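Local coordinates for insulinase family protease (Yersinia pestis, PDB 3GO9), which is predicted to act as a protease of the insulinase family (peptidase family M16), a group whose active members are typically zinc-dependent, at residues 51-56 / 115-120; 213-218 / 390-395; 269-274 / 332-337. All coordinates share one frame; numbering follows the deposited sequence.

Interaction 1: 51-56 / 115-120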
loop_
_atom_site.group_PDB
_atom_site.type_symbol
_atom_site.label_atom_id
_atom_site.label_comp_id
_atom_site.label_asym_id
_atom_site.label_seq_id
_atom_site.Cartn_x
_atom_site.Cartn_y
_atom_site.Cartn_z
ATOM N N GLU A 51 -9.673 -10.513 11.507
ATOM C CA GLU A 51 -8.338 -10.099 11.075
ATOM C C GLU A 51 -7.667 -9.212 12.115
ATOM O O GLU A 51 -8.254 -8.251 12.562
ATOM C CB GLU A 51 -8.402 -9.356 9.740
ATOM C CG GLU A 51 -9.010 -10.169 8.595
ATOM C CD GLU A 51 -8.129 -11.341 8.188
ATOM O OE1 GLU A 51 -6.885 -11.190 8.236
ATOM O OE2 GLU A 51 -8.673 -12.412 7.777
ATOM N N LEU A 52 -6.431 -9.563 12.484
ATOM C CA LEU A 52 -5.641 -8.793 13.419
ATOM C C LEU A 52 -4.342 -8.358 12.744
ATOM O O LEU A 52 -3.655 -9.155 12.065
ATOM C CB LEU A 52 -5.328 -9.621 14.680
ATOM C CG LEU A 52 -6.508 -10.076 15.539
ATOM C CD1 LEU A 52 -6.986 -11.401 15.066
ATOM C CD2 LEU A 52 -6.013 -10.243 16.963
ATOM N N ARG A 53 -3.935 -7.114 12.973
ATOM C CA ARG A 53 -2.684 -6.627 12.437
ATOM C C ARG A 53 -1.990 -5.848 13.556
ATOM O O ARG A 53 -2.621 -4.994 14.195
ATOM C CB ARG A 53 -2.904 -5.711 11.214
ATOM C CG ARG A 53 -3.639 -6.393 10.117
ATOM C CD ARG A 53 -2.801 -7.367 9.317
ATOM N NE ARG A 53 -3.632 -7.792 8.196
ATOM C CZ ARG A 53 -4.550 -8.757 8.258
ATOM N NH1 ARG A 53 -4.699 -9.509 9.319
ATOM N NH2 ARG A 53 -5.380 -8.969 7.250
ATOM N N LEU A 54 -0.708 -6.128 13.785
ATOM C CA LEU A 54 0.065 -5.325 14.706
ATOM C C LEU A 54 1.125 -4.685 13.881
ATOM O O LEU A 54 1.989 -5.384 13.319
ATOM C CB LEU A 54 0.681 -6.160 15.849
ATOM C CG LEU A 54 1.580 -5.378 16.833
ATOM C CD1 LEU A 54 0.707 -4.433 17.726
ATOM C CD2 LEU A 54 2.345 -6.373 17.710
ATOM N N ILE A 55 1.070 -3.359 13.792
ATOM C CA ILE A 55 2.167 -2.599 13.165
ATOM C C ILE A 55 3.081 -2.064 14.235
ATOM O O ILE A 55 2.649 -1.445 15.232
ATOM C CB ILE A 55 1.670 -1.402 12.269
ATOM C CG1 ILE A 55 0.882 -1.887 11.092
ATOM C CG2 ILE A 55 2.930 -0.584 11.737
ATOM C CD1 ILE A 55 0.207 -0.711 10.287
ATOM N N VAL A 56 4.360 -2.340 14.048
ATOM C CA VAL A 56 5.431 -1.801 14.924
ATOM C C VAL A 56 6.249 -0.892 14.002
ATOM O O VAL A 56 6.711 -1.338 12.947
ATOM C CB VAL A 56 6.333 -2.923 15.506
ATOM C CG1 VAL A 56 7.415 -2.325 16.436
ATOM C CG2 VAL A 56 5.492 -4.018 16.279
ATOM N N LEU A 115 5.002 -5.574 10.192
ATOM C CA LEU A 115 3.565 -5.828 10.252
ATOM C C LEU A 115 3.372 -7.301 10.555
ATOM O O LEU A 115 3.780 -8.162 9.726
ATOM C CB LEU A 115 2.914 -5.505 8.903
ATOM C CG LEU A 115 1.435 -5.915 8.738
ATOM C CD1 LEU A 115 0.610 -5.071 9.662
ATOM C CD2 LEU A 115 0.932 -5.741 7.296
ATOM N N TYR A 116 2.742 -7.599 11.718
ATOM C CA TYR A 116 2.343 -8.956 12.097
ATOM C C TYR A 116 0.884 -9.167 11.726
ATOM O O TYR A 116 0.057 -8.303 11.977
ATOM C CB TYR A 116 2.503 -9.175 13.607
ATOM C CG TYR A 116 3.957 -9.132 14.061
ATOM C CD1 TYR A 116 4.727 -10.227 14.004
ATOM C CD2 TYR A 116 4.554 -7.932 14.481
ATOM C CE1 TYR A 116 6.027 -10.216 14.471
ATOM C CE2 TYR A 116 5.911 -7.898 14.857
ATOM C CZ TYR A 116 6.615 -9.051 14.869
ATOM O OH TYR A 116 7.969 -9.130 15.193
ATOM N N SER A 117 0.553 -10.348 11.178
ATOM C CA SER A 117 -0.791 -10.587 10.678
ATOM C C SER A 117 -1.300 -11.946 11.116
ATOM O O SER A 117 -0.647 -12.970 10.858
ATOM C CB SER A 117 -0.864 -10.514 9.150
ATOM O OG SER A 117 -0.418 -9.261 8.593
ATOM N N LEU A 118 -2.497 -11.956 11.686
ATOM C CA LEU A 118 -3.246 -13.174 12.000
ATOM C C LEU A 118 -4.682 -13.063 11.454
ATOM O O LEU A 118 -5.294 -11.981 11.446
ATOM C CB LEU A 118 -3.273 -13.445 13.497
ATOM C CG LEU A 118 -2.010 -14.103 14.044
ATOM C CD1 LEU A 118 -1.751 -13.847 15.517
ATOM C CD2 LEU A 118 -2.147 -15.622 13.842
ATOM N N SER A 119 -5.239 -14.181 11.005
ATOM C CA SER A 119 -6.584 -14.262 10.464
ATOM C C SER A 119 -7.200 -15.487 11.123
ATOM O O SER A 119 -6.702 -16.606 10.881
ATOM C CB SER A 119 -6.523 -14.510 8.936
ATOM O OG SER A 119 -7.824 -14.819 8.402
ATOM N N LEU A 120 -8.193 -15.282 11.977
ATOM C CA LEU A 120 -8.738 -16.329 12.812
ATOM C C LEU A 120 -10.102 -16.723 12.307
ATOM O O LEU A 120 -10.879 -15.914 11.792
ATOM C CB LEU A 120 -8.906 -15.853 14.258
ATOM C CG LEU A 120 -7.693 -15.232 14.894
ATOM C CD1 LEU A 120 -8.015 -14.792 16.318
ATOM C CD2 LEU A 120 -6.533 -16.225 14.854
#
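Glu51 and Arg53 of strand 51-56 face Ser119 and Ser117 of antiparallel strand 115-120 on one side of the sheet. Arg53 starts beside an apolar neighbour, its CB 3.9 Å from Leu115 CD1. A bend at chi2 (-76°) brings Arg53 CD back over the partner strand, 3.1 Å from Ser117 OG, and NE passes the same hydroxyl. The guanidinium then reaches Glu51 end-on: Arg53 NH2 (2.9 Å) and Arg53 NH1 (3.0 Å) both bond to Glu51 OE1, NH1 on its anti lone pair and NH2 from above the carboxylate plane. NH1 also donates to Leu52 O, coming from above the carbonyl plane, while Leu118 N reaches that oxygen from the opposite face. The other carboxylate oxygen, Glu51 OE2, accepts a 2.6 Å bond from Ser119 OG on its syn side, tilted out of the carboxylate plane. Leu52, Leu118, Leu120 and Tyr116, whose OH bonds to Tyr207, pack against helix 125-140; there Leu52 CD1 meets Leu120 CD1 at 3.8 Å. The polar face is buried too, with a bound zinc ion about 4 Å from the Glu51 side chain. Pairing with Arg53 and Ser119 satisfies both carboxylate oxygens and would probably keep Glu51 ionised, its charge balanced inside the protein.

Interaction 2: 213-218 / 390-395; sequences TLYVVG and ILMSQR
A Met-aromatic contact between Met392, present as selenomethionine, and Tyr215 anchors a helix on the face of a beta-sheet. Met392 SE lies 5.2 Å from the centroid of the Tyr215 ring and 51° off its normal, so it approaches obliquely. The tightest touch of Met392 SE is with the root of that side chain, Tyr215 CB, at 3.6 Å. CG of Met392 is anti to the backbone N (chi1 176°), and bends at chi2 and chi3 turn the end of the chain onto the strand. There Met392 CE rests 3.5 Å from Tyr215 O and equally close to Val217 CG2, the valine and selenomethionine side chains sliding past each other in opposite directions. The second branch, Val217 CG1, meets Leu391 CD1 at 4.1 Å, the two side chains crossing at about a right angle. One turn further along the helix, Arg395 CG lies 4.2 Å from Tyr215 CD1. The polar ends turn elsewhere: Tyr215 OH bonds to Gln399, while Arg395 pairs with Asp405, Gln38 and, by cation-pi contact, Trp26. The segment axes come within 8.7 Å. Helix 388-401 thus packs on the sheet face carrying Tyr215 and Val217, also touching Glu51 and Arg53 of adjacent strand 50-56, whereas Leu214 and Val216 on the reverse face meet helix 222-233.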
loop_
_atom_site.group_PDB
_atom_site.type_symbol
_atom_site.label_atom_id
_atom_site.label_comp_id
_atom_site.label_asym_id
_atom_site.label_seq_id
_atom_site.Cartn_x
_atom_site.Cartn_y
_atom_site.Cartn_z
ATOM N N THR A 213 0.599 -0.078 16.845
ATOM C CA THR A 213 -0.854 -0.003 16.689
ATOM C C THR A 213 -1.386 -1.371 16.356
ATOM O O THR A 213 -0.921 -2.013 15.372
ATOM C CB THR A 213 -1.292 0.949 15.584
ATOM O OG1 THR A 213 -0.688 2.257 15.785
ATOM C CG2 THR A 213 -2.774 1.096 15.516
ATOM N N LEU A 214 -2.391 -1.778 17.132
ATOM C CA LEU A 214 -3.125 -3.000 16.828
ATOM C C LEU A 214 -4.442 -2.687 16.126
ATOM O O LEU A 214 -5.179 -1.803 16.582
ATOM C CB LEU A 214 -3.432 -3.770 18.116
ATOM C CG LEU A 214 -4.248 -5.053 17.960
ATOM C CD1 LEU A 214 -3.484 -6.183 17.310
ATOM C CD2 LEU A 214 -4.803 -5.497 19.345
ATOM N N TYR A 215 -4.707 -3.374 15.019
ATOM C CA TYR A 215 -5.958 -3.216 14.315
ATOM C C TYR A 215 -6.697 -4.547 14.328
ATOM O O TYR A 215 -6.092 -5.595 14.193
ATOM C CB TYR A 215 -5.741 -2.865 12.821
ATOM C CG TYR A 215 -4.912 -1.634 12.554
ATOM C CD1 TYR A 215 -5.539 -0.441 12.173
ATOM C CD2 TYR A 215 -3.556 -1.678 12.611
ATOM C CE1 TYR A 215 -4.777 0.718 11.935
ATOM C CE2 TYR A 215 -2.800 -0.556 12.401
ATOM C CZ TYR A 215 -3.443 0.638 12.040
ATOM O OH TYR A 215 -2.666 1.782 11.773
ATOM N N VAL A 216 -8.028 -4.492 14.490
ATOM C CA VAL A 216 -8.852 -5.665 14.503
ATOM C C VAL A 216 -10.078 -5.353 13.639
ATOM O O VAL A 216 -10.771 -4.319 13.869
ATOM C CB VAL A 216 -9.331 -6.038 15.913
ATOM C CG1 VAL A 216 -10.278 -7.277 15.916
ATOM C CG2 VAL A 216 -8.128 -6.265 16.855
ATOM N N VAL A 217 -10.394 -6.279 12.743
ATOM C CA VAL A 217 -11.637 -6.194 11.958
ATOM C C VAL A 217 -12.382 -7.511 12.069
ATOM O O VAL A 217 -11.806 -8.575 11.764
ATOM C CB VAL A 217 -11.332 -5.981 10.480
ATOM C CG1 VAL A 217 -12.621 -6.019 9.612
ATOM C CG2 VAL A 217 -10.596 -4.614 10.293
ATOM N N GLY A 218 -13.666 -7.428 12.409
ATOM C CA GLY A 218 -14.456 -8.648 12.436
ATOM C C GLY A 218 -15.669 -8.538 13.289
ATOM O O GLY A 218 -15.941 -7.512 13.901
ATOM N N ILE A 390 -10.102 -7.373 3.154
ATOM C CA ILE A 390 -10.100 -6.219 2.283
ATOM C C ILE A 390 -10.370 -4.934 3.064
ATOM O O ILE A 390 -9.678 -3.896 2.847
ATOM C CB ILE A 390 -11.053 -6.384 1.065
ATOM C CG1 ILE A 390 -10.566 -7.563 0.206
ATOM C CG2 ILE A 390 -11.109 -5.055 0.241
ATOM C CD1 ILE A 390 -11.581 -8.012 -0.851
ATOM N N LEU A 391 -11.347 -4.985 3.989
ATOM C CA LEU A 391 -11.562 -3.876 4.898
ATOM C C LEU A 391 -10.249 -3.535 5.619
ATOM O O LEU A 391 -9.921 -2.352 5.828
ATOM C CB LEU A 391 -12.670 -4.199 5.917
ATOM C CG LEU A 391 -14.057 -4.454 5.370
ATOM C CD1 LEU A 391 -15.048 -4.917 6.495
ATOM C CD2 LEU A 391 -14.606 -3.225 4.627
HETATM N N MSE A 392 -9.547 -4.576 6.060
HETATM C CA MSE A 392 -8.290 -4.376 6.793
HETATM C C MSE A 392 -7.234 -3.751 5.915
HETATM O O MSE A 392 -6.587 -2.778 6.341
HETATM C CB MSE A 392 -7.777 -5.667 7.429
HETATM C CG MSE A 392 -6.453 -5.496 8.089
HETATM SE SE MSE A 392 -6.605 -4.327 9.694
HETATM C CE MSE A 392 -7.286 -5.669 10.900
ATOM N N SER A 393 -7.007 -4.304 4.709
ATOM C CA SER A 393 -5.948 -3.769 3.860
ATOM C C SER A 393 -6.230 -2.345 3.446
ATOM O O SER A 393 -5.320 -1.536 3.311
ATOM C CB SER A 393 -5.626 -4.680 2.686
ATOM O OG SER A 393 -6.768 -4.915 1.935
ATOM N N GLN A 394 -7.507 -2.018 3.229
ATOM C CA GLN A 394 -7.889 -0.650 2.907
ATOM C C GLN A 394 -7.547 0.298 4.037
ATOM O O GLN A 394 -6.999 1.383 3.793
ATOM C CB GLN A 394 -9.381 -0.565 2.572
ATOM C CG GLN A 394 -9.727 -1.155 1.220
ATOM C CD GLN A 394 -11.159 -0.956 0.777
ATOM O OE1 GLN A 394 -11.979 -0.310 1.459
ATOM N NE2 GLN A 394 -11.500 -1.581 -0.365
ATOM N N ARG A 395 -7.845 -0.116 5.288
ATOM C CA ARG A 395 -7.519 0.726 6.429
ATOM C C ARG A 395 -6.009 0.931 6.566
ATOM O O ARG A 395 -5.583 2.059 6.773
ATOM C CB ARG A 395 -8.064 0.126 7.727
ATOM C CG ARG A 395 -7.831 1.037 8.933
ATOM C CD ARG A 395 -8.571 2.315 8.886
ATOM N NE ARG A 395 -8.531 2.988 10.184
ATOM C CZ ARG A 395 -9.221 4.100 10.462
ATOM N NH1 ARG A 395 -10.048 4.652 9.552
ATOM N NH2 ARG A 395 -9.123 4.656 11.674
#

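Interaction 3: 269-274 / 332-337; sequences LSLMWD and IHLNTP. With ZN (zinc ion), chain E.
His333, which binds zinc, and Ser270, which supports it, are cross-strand neighbours in a non-hydrogen-bonded antiparallel pair. The metal takes His333 NE2 at 2.1 Å and two waters at the same distance; Asp320 of the neighbouring strand 316-324 adds OD2. Water 1 lies at the edge of the imidazole, in its plane. On the other ring nitrogen, His333 ND1 donates to Ser270 OG across 2.6 Å. The hydroxyl oxygen sits only 2° out of the ring plane, and the N-H...O angle is 151°. With NE2 taken by the metal, ND1 carries the proton and gives it to Ser270 OG; the two bonds together resist rotation of the ring, so Ser270 acts as a second-shell residue. CG of His333 lies beside the backbone N (chi1 -57°), which brings it to the Ser270 side, while the bond and the metal hold the ring's orientation.

Behind them the backbones are fixed by hydrogen-bonded pairs on either side: Leu269 with Leu334, where Leu334 N reaches Leu269 O at 2.8 Å, and Leu271 with Ile332, where Leu271 N reaches Ile332 O at 2.9 Å. These four residues turn apolar side chains to the face opposite the zinc. Leu271 CG comes within 4.2 Å of Leu334 CD1, and Ile332 CD1 meets the edge of the Trp273 ring at CZ3, 4.0 Å away. Helix 341-358 covers this apolar face, with Leu341, Met345, Val348 and Leu352 against the leucines. Strand 440-446 flanks 267-276 and strand 316-324 flanks 327-336, placing the pair inside the five-stranded sheet.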
loop_
_atom_site.group_PDB
_atom_site.type_symbol
_atom_site.label_atom_id
_atom_site.label_comp_id
_atom_site.label_asym_id
_atom_site.label_seq_id
_atom_site.Cartn_x
_atom_site.Cartn_y
_atom_site.Cartn_z
ATOM N N LEU A 269 7.103 -1.285 -21.591
ATOM C CA LEU A 269 7.384 0.130 -21.532
ATOM C C LEU A 269 6.384 0.810 -20.623
ATOM O O LEU A 269 5.167 0.735 -20.859
ATOM C CB LEU A 269 7.281 0.746 -22.962
ATOM C CG LEU A 269 7.451 2.270 -22.987
ATOM C CD1 LEU A 269 8.879 2.596 -22.512
ATOM C CD2 LEU A 269 7.226 2.841 -24.371
ATOM N N SER A 270 6.891 1.493 -19.587
ATOM C CA SER A 270 6.033 2.211 -18.656
ATOM C C SER A 270 6.186 3.712 -18.931
ATOM O O SER A 270 7.299 4.211 -19.094
ATOM C CB SER A 270 6.337 1.855 -17.209
ATOM O OG SER A 270 6.072 0.435 -16.983
ATOM N N LEU A 271 5.053 4.378 -19.054
ATOM C CA LEU A 271 4.979 5.833 -19.161
ATOM C C LEU A 271 4.586 6.260 -17.762
ATOM O O LEU A 271 3.444 6.004 -17.302
ATOM C CB LEU A 271 3.915 6.260 -20.209
ATOM C CG LEU A 271 3.989 5.618 -21.591
ATOM C CD1 LEU A 271 2.892 6.272 -22.488
ATOM C CD2 LEU A 271 5.330 5.695 -22.269
HETATM N N MSE A 272 5.516 6.916 -17.051
HETATM C CA MSE A 272 5.373 7.160 -15.604
HETATM C C MSE A 272 5.320 8.610 -15.262
HETATM O O MSE A 272 6.018 9.409 -15.866
HETATM C CB MSE A 272 6.585 6.707 -14.763
HETATM C CG MSE A 272 7.458 5.627 -15.247
HETATM SE SE MSE A 272 7.587 4.500 -13.722
HETATM C CE MSE A 272 5.771 3.976 -14.056
ATOM N N TRP A 273 4.548 8.937 -14.241
ATOM C CA TRP A 273 4.592 10.259 -13.611
ATOM C C TRP A 273 4.741 10.071 -12.091
ATOM O O TRP A 273 4.077 9.217 -11.489
ATOM C CB TRP A 273 3.299 11.021 -13.897
ATOM C CG TRP A 273 3.087 11.412 -15.314
ATOM C CD1 TRP A 273 3.354 12.629 -15.855
ATOM C CD2 TRP A 273 2.549 10.609 -16.378
ATOM N NE1 TRP A 273 3.034 12.645 -17.195
ATOM C CE2 TRP A 273 2.536 11.416 -17.542
ATOM C CE3 TRP A 273 2.131 9.274 -16.484
ATOM C CZ2 TRP A 273 2.083 10.943 -18.786
ATOM C CZ3 TRP A 273 1.684 8.801 -17.740
ATOM C CH2 TRP A 273 1.660 9.654 -18.866
ATOM N N ASP A 274 5.597 10.882 -11.460
ATOM C CA ASP A 274 5.936 10.741 -10.074
ATOM C C ASP A 274 5.894 12.164 -9.510
ATOM O O ASP A 274 6.446 13.083 -10.127
ATOM C CB ASP A 274 7.326 10.140 -9.968
ATOM C CG ASP A 274 8.023 10.518 -8.675
ATOM O OD1 ASP A 274 7.714 9.880 -7.662
ATOM O OD2 ASP A 274 8.869 11.432 -8.703
ATOM N N ILE A 332 1.231 4.053 -16.991
ATOM C CA ILE A 332 0.618 3.273 -18.080
ATOM C C ILE A 332 1.648 2.288 -18.518
ATOM O O ILE A 332 2.738 2.650 -18.940
ATOM C CB ILE A 332 0.211 4.149 -19.283
ATOM C CG1 ILE A 332 -0.650 5.280 -18.769
ATOM C CG2 ILE A 332 -0.373 3.250 -20.389
ATOM C CD1 ILE A 332 -0.889 6.412 -19.755
ATOM N N HIS A 333 1.285 1.003 -18.460
ATOM C CA HIS A 333 2.201 -0.037 -18.834
ATOM C C HIS A 333 1.812 -0.652 -20.168
ATOM O O HIS A 333 0.657 -1.062 -20.380
ATOM C CB HIS A 333 2.165 -1.165 -17.822
ATOM C CG HIS A 333 2.474 -0.748 -16.431
ATOM N ND1 HIS A 333 3.697 -0.240 -16.067
ATOM C CD2 HIS A 333 1.760 -0.885 -15.287
ATOM C CE1 HIS A 333 3.712 -0.034 -14.765
ATOM N NE2 HIS A 333 2.547 -0.403 -14.269
ATOM N N LEU A 334 2.777 -0.716 -21.071
ATOM C CA LEU A 334 2.609 -1.332 -22.361
ATOM C C LEU A 334 3.414 -2.592 -22.388
ATOM O O LEU A 334 4.619 -2.568 -22.516
ATOM C CB LEU A 334 3.113 -0.415 -23.485
ATOM C CG LEU A 334 2.377 0.862 -23.828
ATOM C CD1 LEU A 334 2.349 1.854 -22.667
ATOM C CD2 LEU A 334 3.009 1.488 -25.098
ATOM N N ASN A 335 2.723 -3.735 -22.322
ATOM C CA ASN A 335 3.421 -5.015 -22.353
ATOM C C ASN A 335 3.433 -5.480 -23.803
ATOM O O ASN A 335 2.366 -5.620 -24.423
ATOM C CB ASN A 335 2.739 -6.048 -21.432
ATOM C CG ASN A 335 3.452 -7.404 -21.438
ATOM O OD1 ASN A 335 4.483 -7.594 -20.768
ATOM N ND2 ASN A 335 2.936 -8.332 -22.242
ATOM N N THR A 336 4.624 -5.634 -24.362
ATOM C CA THR A 336 4.791 -5.845 -25.780
ATOM C C THR A 336 6.084 -6.568 -26.092
ATOM O O THR A 336 7.110 -6.304 -25.459
ATOM C CB THR A 336 4.800 -4.503 -26.544
ATOM O OG1 THR A 336 5.105 -4.739 -27.929
ATOM C CG2 THR A 336 5.821 -3.507 -25.917
ATOM N N PRO A 337 6.051 -7.485 -27.080
ATOM C CA PRO A 337 7.335 -7.944 -27.610
ATOM C C PRO A 337 8.143 -6.764 -28.127
ATOM O O PRO A 337 7.593 -5.788 -28.638
ATOM C CB PRO A 337 6.937 -8.901 -28.764
ATOM C CG PRO A 337 5.546 -9.261 -28.488
ATOM C CD PRO A 337 4.925 -8.014 -27.860
HETATM ZN ZN ZN E . 2.290 -0.290 -12.148
HETATM O O HOH W 1 3.928 0.644 -11.276
HETATM O O HOH W 2 2.383 -2.292 -11.529
#

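How the interactions relate
Interactions 1 and 2 are parts of one packing unit, their centres 8 Å apart. Strand 50-56 serves both: it pairs with 114-120 on one edge and 212-218 on the other, where Arg53 O to Tyr215 N (2.8 Å) and Ile55 N to Thr213 O (2.9 Å) are probable hydrogen bonds. Met392 of interaction 2 also packs its CE 3.2 Å from Glu51 O of interaction 1. The Met392 side chain is about 9 Å from a bound zinc ion. Interaction 3 belongs to the other sheet, across the chain's centre, its nearest atoms about 22 Å from interaction 1 and 19 Å from interaction 2; its zinc site is a separate one.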